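PDB 4OIF: beta-galactosidase from Geobacillus stearothermophilus, which probably hydrolyses terminal non-reducing beta-D-galactose residues of beta-D-galactosides, as a trimeric, zinc-binding member of glycoside hydrolase family 42. Local coordinates for residues Ile15-Asp20 / Lys396-Met401; Glu170-Trp175 / Lys225-Asp230; Met341-Ser346 / Ala392-Ala397. One frame throughout, in Å; residues are numbered along the deposited sequence. Where two conformers were deposited one is given.

Contact 1: residues Ile15-Asp20 / Lys396-Met401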
loop_
_atom_site.group_PDB
_atom_site.type_symbol
_atom_site.label_atom_id
_atom_site.label_comp_id
_atom_site.label_asym_id
_atom_site.label_seq_id
_atom_site.Cartn_x
_atom_site.Cartn_y
_atom_site.Cartn_z
ATOM N N ILE A 15 -39.351 -22.688 -9.889
ATOM C CA ILE A 15 -38.163 -21.887 -9.641
ATOM C C ILE A 15 -37.493 -22.373 -8.362
ATOM O O ILE A 15 -38.107 -22.380 -7.296
ATOM C CB ILE A 15 -38.492 -20.393 -9.540
ATOM C CG1 ILE A 15 -38.615 -19.798 -10.945
ATOM C CG2 ILE A 15 -37.405 -19.665 -8.771
ATOM C CD1 ILE A 15 -39.734 -18.804 -11.094
ATOM N N LEU A 16 -36.245 -22.815 -8.487
ATOM C CA LEU A 16 -35.510 -23.342 -7.350
ATOM C C LEU A 16 -35.396 -22.269 -6.283
ATOM O O LEU A 16 -35.111 -21.130 -6.593
ATOM C CB LEU A 16 -34.115 -23.814 -7.758
ATOM C CG LEU A 16 -33.999 -24.478 -9.131
ATOM C CD1 LEU A 16 -32.568 -24.929 -9.354
ATOM C CD2 LEU A 16 -34.983 -25.641 -9.262
ATOM N N HIS A 17 -35.635 -22.631 -5.032
ATOM C CA HIS A 17 -35.446 -21.692 -3.945
ATOM C C HIS A 17 -34.772 -22.419 -2.797
ATOM O O HIS A 17 -35.264 -23.441 -2.333
ATOM C CB HIS A 17 -36.777 -21.089 -3.505
ATOM C CG HIS A 17 -36.641 -20.015 -2.474
ATOM N ND1 HIS A 17 -37.484 -19.922 -1.385
ATOM C CD2 HIS A 17 -35.774 -18.982 -2.368
ATOM C CE1 HIS A 17 -37.137 -18.878 -0.651
ATOM N NE2 HIS A 17 -36.104 -18.287 -1.227
ATOM N N GLY A 18 -33.633 -21.909 -2.348
ATOM C CA GLY A 18 -32.933 -22.569 -1.260
ATOM C C GLY A 18 -31.485 -22.166 -1.303
ATOM O O GLY A 18 -31.205 -20.981 -1.395
ATOM N N GLY A 19 -30.571 -23.130 -1.260
ATOM C CA GLY A 19 -29.151 -22.813 -1.328
ATOM C C GLY A 19 -28.192 -23.799 -0.659
ATOM O O GLY A 19 -28.537 -24.948 -0.376
ATOM N N ASP A 20 -26.968 -23.348 -0.417
ATOM C CA ASP A 20 -25.966 -24.210 0.189
ATOM C C ASP A 20 -26.419 -24.699 1.562
ATOM O O ASP A 20 -26.791 -23.911 2.440
ATOM C CB ASP A 20 -24.626 -23.483 0.304
ATOM C CG ASP A 20 -23.924 -23.325 -1.039
ATOM O OD1 ASP A 20 -24.611 -23.188 -2.075
ATOM O OD2 ASP A 20 -22.679 -23.346 -1.062
ATOM N N LYS A 396 -42.826 -17.759 -1.176
ATOM C CA LYS A 396 -44.251 -17.669 -1.492
ATOM C C LYS A 396 -44.461 -17.039 -2.857
ATOM O O LYS A 396 -45.347 -17.442 -3.611
ATOM C CB LYS A 396 -44.997 -16.858 -0.430
ATOM C CG LYS A 396 -44.903 -17.425 0.977
ATOM C CD LYS A 396 -45.438 -16.433 2.002
ATOM C CE LYS A 396 -45.382 -16.997 3.419
ATOM N NZ LYS A 396 -46.093 -16.123 4.400
ATOM N N ALA A 397 -43.640 -16.044 -3.175
ATOM C CA ALA A 397 -43.775 -15.390 -4.460
ATOM C C ALA A 397 -43.361 -16.334 -5.586
ATOM O O ALA A 397 -44.038 -16.415 -6.616
ATOM C CB ALA A 397 -42.965 -14.116 -4.492
ATOM N N LEU A 398 -42.269 -17.066 -5.377
ATOM C CA LEU A 398 -41.722 -17.944 -6.407
ATOM C C LEU A 398 -42.651 -19.110 -6.697
ATOM O O LEU A 398 -42.729 -19.585 -7.824
ATOM C CB LEU A 398 -40.347 -18.480 -6.000
ATOM C CG LEU A 398 -39.183 -17.501 -5.829
ATOM C CD1 LEU A 398 -37.929 -18.262 -5.392
ATOM C CD2 LEU A 398 -38.921 -16.673 -7.103
ATOM N N LYS A 399 -43.354 -19.584 -5.678
ATOM C CA LYS A 399 -44.300 -20.667 -5.914
ATOM C C LYS A 399 -45.384 -20.281 -6.926
ATOM O O LYS A 399 -45.919 -21.140 -7.619
ATOM C CB LYS A 399 -44.924 -21.121 -4.595
ATOM C CG LYS A 399 -43.921 -21.870 -3.734
ATOM C CD LYS A 399 -44.476 -22.341 -2.401
ATOM C CE LYS A 399 -43.488 -23.312 -1.752
ATOM N NZ LYS A 399 -43.866 -23.735 -0.370
ATOM N N LYS A 400 -45.689 -18.990 -7.035
ATOM C CA LYS A 400 -46.695 -18.537 -7.995
ATOM C C LYS A 400 -46.090 -18.214 -9.353
ATOM O O LYS A 400 -46.770 -17.644 -10.203
ATOM C CB LYS A 400 -47.432 -17.294 -7.488
ATOM C CG LYS A 400 -48.014 -17.405 -6.091
ATOM C CD LYS A 400 -48.643 -16.082 -5.663
ATOM C CE LYS A 400 -49.103 -16.113 -4.205
ATOM N NZ LYS A 400 -49.697 -14.807 -3.783
ATOM N N MET A 401 -44.828 -18.578 -9.568
ATOM C CA MET A 401 -44.114 -18.118 -10.761
ATOM C C MET A 401 -43.586 -19.232 -11.670
ATOM O O MET A 401 -42.686 -19.006 -12.474
ATOM C CB MET A 401 -42.953 -17.197 -10.333
ATOM C CG MET A 401 -43.413 -15.810 -9.879
ATOM S SD MET A 401 -42.175 -14.848 -8.991
ATOM C CE MET A 401 -40.989 -14.471 -10.279
#
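H17 lies on the first strand of the TIM barrel, with I15 just before it, and the last helix of the barrel, 386-399, lays L398 against them. Apolar packing carries most of the contact. CG of L398 stands anti to its own carbonyl carbon (chi1 -64°), which sends the two methyls towards the strand. They straddle CG2 of I15: L398 CD1 and L398 CD2 each lie 3.7 Å from I15 CG2. The two side chains cross at about a right angle. L398 CD1 also reaches the root of H17, 3.6 Å from H17 CB. It is equally close to the ring carbon CG, approaching the imidazole obliquely.

The other branch of I15 serves the chain just beyond the helix. Its chi2 of 140° is off the usual staggered values and carries CD1 over M401. There I15 CD1 lies 3.7 Å from M401 CB. It also makes a close van der Waals contact with the backbone, I15 CD1 to M401 O at 3.3 Å.

The polar groups find their partners other than across the contact. M401 N bonds to L398 O at 2.9 Å, which keeps the two residues that face I15 in one turn. The imidazole of H17 is held at both nitrogens by residues outside the two segments: ND1 by the carbonyl O of H44 and NE2 by the hydroxyl of Y359. L398 also touches I357 of strand 356-359, one of the two barrel strands paired with 16-21.

All five touching residues are buried. The join between barrel wall and final helix therefore rests on methyl groups, while the one polar ring beside it has its nitrogens satisfied and its rotation fixed by other partners.

Contact 2: residues Glu170-Trp175 / Lys225-Asp230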
loop_
_atom_site.group_PDB
_atom_site.type_symbol
_atom_site.label_atom_id
_atom_site.label_comp_id
_atom_site.label_asym_id
_atom_site.label_seq_id
_atom_site.Cartn_x
_atom_site.Cartn_y
_atom_site.Cartn_z
ATOM N N GLU A 170 5.764 -27.818 -16.937
ATOM C CA GLU A 170 5.853 -28.773 -18.027
ATOM C C GLU A 170 4.558 -28.800 -18.832
ATOM O O GLU A 170 4.593 -28.801 -20.070
ATOM C CB GLU A 170 6.212 -30.165 -17.512
ATOM C CG GLU A 170 7.702 -30.479 -17.661
ATOM C CD GLU A 170 8.219 -30.226 -19.088
ATOM O OE1 GLU A 170 7.488 -30.540 -20.061
ATOM O OE2 GLU A 170 9.351 -29.706 -19.241
ATOM N N ALA A 171 3.423 -28.773 -18.136
ATOM C CA ALA A 171 2.128 -28.759 -18.819
ATOM C C ALA A 171 1.932 -27.501 -19.696
ATOM O O ALA A 171 1.345 -27.573 -20.783
ATOM C CB ALA A 171 0.992 -28.885 -17.797
ATOM N N PHE A 172 2.424 -26.362 -19.212
ATOM C CA PHE A 172 2.404 -25.103 -19.959
ATOM C C PHE A 172 3.273 -25.206 -21.207
ATOM O O PHE A 172 2.886 -24.759 -22.282
ATOM C CB PHE A 172 2.881 -23.944 -19.069
ATOM C CG PHE A 172 2.843 -22.597 -19.738
ATOM C CD1 PHE A 172 1.700 -22.167 -20.412
ATOM C CD2 PHE A 172 3.939 -21.742 -19.663
ATOM C CE1 PHE A 172 1.660 -20.915 -21.019
ATOM C CE2 PHE A 172 3.911 -20.492 -20.258
ATOM C CZ PHE A 172 2.769 -20.070 -20.947
ATOM N N ARG A 173 4.449 -25.814 -21.060
ATOM C CA ARG A 173 5.312 -26.058 -22.213
ATOM C C ARG A 173 4.642 -26.942 -23.261
ATOM O O ARG A 173 4.703 -26.636 -24.456
ATOM C CB ARG A 173 6.625 -26.677 -21.776
ATOM C CG ARG A 173 7.623 -25.648 -21.326
ATOM C CD ARG A 173 8.914 -26.279 -20.859
ATOM N NE ARG A 173 9.529 -25.417 -19.866
ATOM C CZ ARG A 173 9.638 -25.728 -18.583
ATOM N NH1 ARG A 173 9.221 -26.911 -18.149
ATOM N NH2 ARG A 173 10.191 -24.865 -17.741
ATOM N N GLU A 174 3.993 -28.020 -22.824
ATOM C CA GLU A 174 3.305 -28.898 -23.773
ATOM C C GLU A 174 2.144 -28.177 -24.451
ATOM O O GLU A 174 1.900 -28.343 -25.659
ATOM C CB GLU A 174 2.819 -30.172 -23.079
ATOM C CG GLU A 174 3.961 -31.109 -22.689
ATOM C CD GLU A 174 4.829 -31.483 -23.887
ATOM O OE1 GLU A 174 4.246 -31.884 -24.926
ATOM O OE2 GLU A 174 6.080 -31.354 -23.796
ATOM N N TRP A 175 1.457 -27.349 -23.669
ATOM C CA TRP A 175 0.372 -26.517 -24.173
ATOM C C TRP A 175 0.876 -25.577 -25.268
ATOM O O TRP A 175 0.237 -25.410 -26.308
ATOM C CB TRP A 175 -0.244 -25.723 -23.023
ATOM C CG TRP A 175 -1.460 -24.915 -23.365
ATOM C CD1 TRP A 175 -2.768 -25.321 -23.281
ATOM C CD2 TRP A 175 -1.495 -23.545 -23.806
ATOM N NE1 TRP A 175 -3.602 -24.289 -23.641
ATOM C CE2 TRP A 175 -2.848 -23.193 -23.973
ATOM C CE3 TRP A 175 -0.512 -22.588 -24.081
ATOM C CZ2 TRP A 175 -3.242 -21.929 -24.405
ATOM C CZ3 TRP A 175 -0.906 -21.328 -24.508
ATOM C CH2 TRP A 175 -2.261 -21.012 -24.671
ATOM N N LYS A 225 -2.413 -16.837 -19.047
ATOM C CA LYS A 225 -3.810 -16.788 -18.622
ATOM C C LYS A 225 -4.673 -17.792 -19.408
ATOM O O LYS A 225 -5.521 -18.492 -18.822
ATOM C CB LYS A 225 -4.355 -15.366 -18.755
ATOM C CG LYS A 225 -3.724 -14.393 -17.763
ATOM C CD LYS A 225 -4.314 -12.992 -17.868
ATOM C CE LYS A 225 -3.763 -12.070 -16.783
ATOM N NZ LYS A 225 -2.489 -11.377 -17.162
ATOM N N ARG A 226 -4.443 -17.885 -20.715
ATOM C CA ARG A 226 -5.172 -18.844 -21.542
ATOM C C ARG A 226 -4.927 -20.271 -21.056
ATOM O O ARG A 226 -5.847 -21.069 -20.965
ATOM C CB ARG A 226 -4.775 -18.724 -23.011
ATOM C CG ARG A 226 -5.244 -17.462 -23.710
ATOM C CD ARG A 226 -4.538 -17.290 -25.050
ATOM N NE ARG A 226 -5.156 -16.260 -25.874
ATOM C CZ ARG A 226 -4.483 -15.394 -26.630
ATOM N NH1 ARG A 226 -3.154 -15.421 -26.665
ATOM N NH2 ARG A 226 -5.140 -14.491 -27.349
ATOM N N PHE A 227 -3.683 -20.586 -20.734
ATOM C CA PHE A 227 -3.358 -21.917 -20.257
ATOM C C PHE A 227 -4.004 -22.178 -18.916
ATOM O O PHE A 227 -4.394 -23.286 -18.636
ATOM C CB PHE A 227 -1.852 -22.127 -20.133
ATOM C CG PHE A 227 -1.488 -23.316 -19.283
ATOM C CD1 PHE A 227 -1.543 -24.594 -19.801
ATOM C CD2 PHE A 227 -1.116 -23.155 -17.963
ATOM C CE1 PHE A 227 -1.220 -25.692 -19.018
ATOM C CE2 PHE A 227 -0.799 -24.243 -17.181
ATOM C CZ PHE A 227 -0.845 -25.514 -17.709
ATOM N N VAL A 228 -4.094 -21.160 -18.079
ATOM C CA VAL A 228 -4.718 -21.315 -16.778
ATOM C C VAL A 228 -6.184 -21.698 -16.977
ATOM O O VAL A 228 -6.698 -22.647 -16.332
ATOM C CB VAL A 228 -4.587 -20.024 -15.938
ATOM C CG1 VAL A 228 -5.525 -20.070 -14.728
ATOM C CG2 VAL A 228 -3.125 -19.818 -15.519
ATOM N N THR A 229 -6.846 -20.987 -17.890
ATOM C CA THR A 229 -8.215 -21.354 -18.238
ATOM C C THR A 229 -8.326 -22.799 -18.759
ATOM O O THR A 229 -9.115 -23.601 -18.237
ATOM C CB THR A 229 -8.803 -20.396 -19.288
ATOM O OG1 THR A 229 -9.117 -19.154 -18.653
ATOM C CG2 THR A 229 -10.082 -20.978 -19.896
ATOM N N ASP A 230 -7.517 -23.132 -19.760
ATOM C CA ASP A 230 -7.552 -24.463 -20.351
ATOM C C ASP A 230 -7.277 -25.571 -19.340
ATOM O O ASP A 230 -7.950 -26.585 -19.335
ATOM C CB ASP A 230 -6.557 -24.568 -21.502
ATOM C CG ASP A 230 -7.094 -23.976 -22.793
ATOM O OD1 ASP A 230 -8.298 -23.648 -22.838
ATOM O OD2 ASP A 230 -6.315 -23.842 -23.763
#
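Helices 166-179 and 218-246 of the TIM-barrel family region cross nearly at right angles, and an aromatic cluster of F172, W175 and F227 fills the crossing. W175 spans it from root to tip. Its CG stands anti to the backbone N (chi1 -174°), so the indole reaches across to F227, R226 and D230. W175 CB meets the F227 ring, 3.7 Å from F227 CD1. One atom further, W175 CG is 3.6 Å from F227 CD1. This is an edge-to-face pair: the edge of F227 points at the face of the five-membered indole ring, planes at 74°. Over the six-membered ring sits the methylene of F227, its CB 4.1 Å from the ring centroid in a CH-pi contact. At the far end W175 CH2 lies 3.8 Å from R226 CB. The rest of R226 leads away to E420 and the carbonyl O of E508, in the trimerisation-domain family region.

A171 and F172, on the same helix as W175, pack against the rest of F227. F172 CA stands over one face of F227, 3.9 Å from the ring centroid, as a second CH-pi contact. The F172 ring meets F227 obliquely, with F172 CD1 3.6 Å from F227 CB. A171 CB touches the ring tip, 3.8 Å from F227 CZ. F227 lies near C168 of the Cys4 zinc site without touching it. An alanine at W175 would remove the indole and would probably loosen the crossing, since F227 would lose the indole face that its edge points at and D230 its N-H partner. That polar link is the one hydrogen bond between the segments: W175 NE1 donates to D230 OD2 at 2.8 Å and 161°, in the indole plane and onto the anti lone pair of OD2.

Contact 3: residues Met341-Ser346 / Ala392-Ala397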
loop_
_atom_site.group_PDB
_atom_site.type_symbol
_atom_site.label_atom_id
_atom_site.label_comp_id
_atom_site.label_asym_id
_atom_site.label_seq_id
_atom_site.Cartn_x
_atom_site.Cartn_y
_atom_site.Cartn_z
ATOM N N MET A 341 -35.433 -5.099 0.133
ATOM C CA MET A 341 -34.367 -5.138 -0.852
ATOM C C MET A 341 -34.067 -6.571 -1.287
ATOM O O MET A 341 -33.693 -6.819 -2.444
ATOM C CB MET A 341 -33.107 -4.467 -0.300
ATOM C CG MET A 341 -31.875 -4.643 -1.171
ATOM S SD MET A 341 -32.080 -4.003 -2.843
ATOM C CE MET A 341 -32.337 -2.287 -2.493
ATOM N N HIS A 342 -34.225 -7.519 -0.367
ATOM C CA HIS A 342 -33.971 -8.902 -0.726
ATOM C C HIS A 342 -35.007 -9.379 -1.733
ATOM O O HIS A 342 -34.665 -9.967 -2.776
ATOM C CB HIS A 342 -33.969 -9.818 0.492
ATOM C CG HIS A 342 -33.716 -11.245 0.132
ATOM N ND1 HIS A 342 -32.611 -11.636 -0.591
ATOM C CD2 HIS A 342 -34.447 -12.365 0.336
ATOM C CE1 HIS A 342 -32.656 -12.940 -0.789
ATOM N NE2 HIS A 342 -33.764 -13.405 -0.243
ATOM N N PHE A 343 -36.272 -9.111 -1.431
ATOM C CA PHE A 343 -37.349 -9.454 -2.355
ATOM C C PHE A 343 -37.091 -8.846 -3.754
ATOM O O PHE A 343 -37.136 -9.542 -4.798
ATOM C CB PHE A 343 -38.709 -8.997 -1.799
ATOM C CG PHE A 343 -39.862 -9.560 -2.553
ATOM C CD1 PHE A 343 -40.388 -10.790 -2.214
ATOM C CD2 PHE A 343 -40.374 -8.898 -3.661
ATOM C CE1 PHE A 343 -41.421 -11.342 -2.951
ATOM C CE2 PHE A 343 -41.408 -9.438 -4.392
ATOM C CZ PHE A 343 -41.930 -10.665 -4.037
ATOM N N LEU A 344 -36.779 -7.555 -3.748
ATOM C CA LEU A 344 -36.517 -6.785 -4.962
ATOM C C LEU A 344 -35.402 -7.388 -5.804
ATOM O O LEU A 344 -35.586 -7.638 -7.008
ATOM C CB LEU A 344 -36.176 -5.340 -4.587
ATOM C CG LEU A 344 -35.534 -4.393 -5.601
ATOM C CD1 LEU A 344 -36.373 -4.220 -6.866
ATOM C CD2 LEU A 344 -35.242 -3.037 -4.950
ATOM N N SER A 345 -34.256 -7.629 -5.166
ATOM C CA SER A 345 -33.096 -8.193 -5.857
ATOM C C SER A 345 -33.377 -9.608 -6.402
ATOM O O SER A 345 -32.937 -9.961 -7.508
ATOM C CB SER A 345 -31.869 -8.198 -4.933
ATOM O OG SER A 345 -31.997 -9.092 -3.843
ATOM N N SER A 346 -34.122 -10.410 -5.648
ATOM C CA SER A 346 -34.461 -11.738 -6.141
ATOM C C SER A 346 -35.326 -11.653 -7.399
ATOM O O SER A 346 -35.105 -12.382 -8.403
ATOM C CB SER A 346 -35.172 -12.534 -5.050
ATOM O OG SER A 346 -34.410 -12.519 -3.864
ATOM N N ALA A 392 -38.939 -16.136 3.259
ATOM C CA ALA A 392 -40.237 -16.801 3.133
ATOM C C ALA A 392 -41.149 -16.095 2.133
ATOM O O ALA A 392 -41.828 -16.744 1.349
ATOM C CB ALA A 392 -40.920 -16.888 4.490
ATOM N N GLU A 393 -41.172 -14.770 2.166
ATOM C CA GLU A 393 -41.966 -14.005 1.213
ATOM C C GLU A 393 -41.492 -14.245 -0.209
ATOM O O GLU A 393 -42.315 -14.405 -1.130
ATOM C CB GLU A 393 -41.924 -12.513 1.547
ATOM C CG GLU A 393 -42.789 -12.155 2.751
ATOM C CD GLU A 393 -44.209 -12.734 2.651
ATOM O OE1 GLU A 393 -44.883 -12.519 1.613
ATOM O OE2 GLU A 393 -44.652 -13.408 3.609
ATOM N N VAL A 394 -40.172 -14.287 -0.396
ATOM C CA VAL A 394 -39.645 -14.600 -1.720
ATOM C C VAL A 394 -40.127 -15.990 -2.134
ATOM O O VAL A 394 -40.598 -16.163 -3.255
ATOM C CB VAL A 394 -38.092 -14.518 -1.781
ATOM C CG1 VAL A 394 -37.561 -15.178 -3.046
ATOM C CG2 VAL A 394 -37.641 -13.065 -1.725
ATOM N N GLY A 395 -40.042 -16.963 -1.223
ATOM C CA GLY A 395 -40.497 -18.320 -1.498
ATOM C C GLY A 395 -41.948 -18.392 -1.959
ATOM O O GLY A 395 -42.259 -18.998 -3.001
ATOM N N LYS A 396 -42.826 -17.759 -1.176
ATOM C CA LYS A 396 -44.251 -17.669 -1.492
ATOM C C LYS A 396 -44.461 -17.039 -2.857
ATOM O O LYS A 396 -45.347 -17.442 -3.611
ATOM C CB LYS A 396 -44.997 -16.858 -0.430
ATOM C CG LYS A 396 -44.903 -17.425 0.977
ATOM C CD LYS A 396 -45.438 -16.433 2.002
ATOM C CE LYS A 396 -45.382 -16.997 3.419
ATOM N NZ LYS A 396 -46.093 -16.123 4.400
ATOM N N ALA A 397 -43.640 -16.044 -3.175
ATOM C CA ALA A 397 -43.775 -15.390 -4.460
ATOM C C ALA A 397 -43.361 -16.334 -5.586
ATOM O O ALA A 397 -44.038 -16.415 -6.616
ATOM C CB ALA A 397 -42.965 -14.116 -4.492
#
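Helices 341-351 and 386-399 are successive outer helices of the TIM barrel, on the two sides of strand 356-359 in the chain. They run in broadly the same direction, with the short axes at 35° and 9.6 Å apart at closest approach. V394 is the main wedge between them. Its CG1 is anti to the backbone N (chi1 166°), which leaves CG2 anti to the carbonyl carbon and pointed at the first helix. There CG2 meets three residues in turn. F343 CD1 is nearest, 3.6 Å from V394 CG2. H342 CD2 and S346 OG each lie 3.9 Å from V394 CG2.

F343 has CG anti to the backbone N (chi1 -168°). This swings the ring across the gap, antiparallel to V394, so that the two slide past each other. Its rim meets A397 and E393: F343 CE1 is 3.5 Å from A397 CB and 3.7 Å from E393 O.

H342 also has CG anti to N, and V394 crosses it at about a right angle. Its ring is held from outside the segments, ND1 by K337 NZ and NE2 by the hydroxyl of Y359. E393, at the exposed margin, turns its carboxylate back to its own helix, where E393 OE2 forms a salt bridge with K396 NZ at 3.2 Å.

S346 also turns its polar end back. OG sits beside the backbone N and over one face of the H342 ring. S346 OG donates to H342 O at 2.8 Å from above the carbonyl plane, and that oxygen also accepts a hydrogen bond from the backbone N-H of S346.

Overall arrangement
Contacts 1 and 3 are neighbours, with centres about 9 Å apart. Both use helix 386-399 and share K396 and A397. Contact 1 joins that helix to the first barrel strand, and contact 3 joins it to the preceding outer helix, so together they pack the last helix over the seam where strands 16-21 and 356-359 pair. H17 of contact 1 touches V394 and G395 of contact 3. Contact 2 lies on the opposite side of the chain's centre, about 41 Å and 43 Å from them centre to centre, near the zinc site. Both its segments fall between those of contact 1 in sequence, and both come before residue 341, where contact 3 begins.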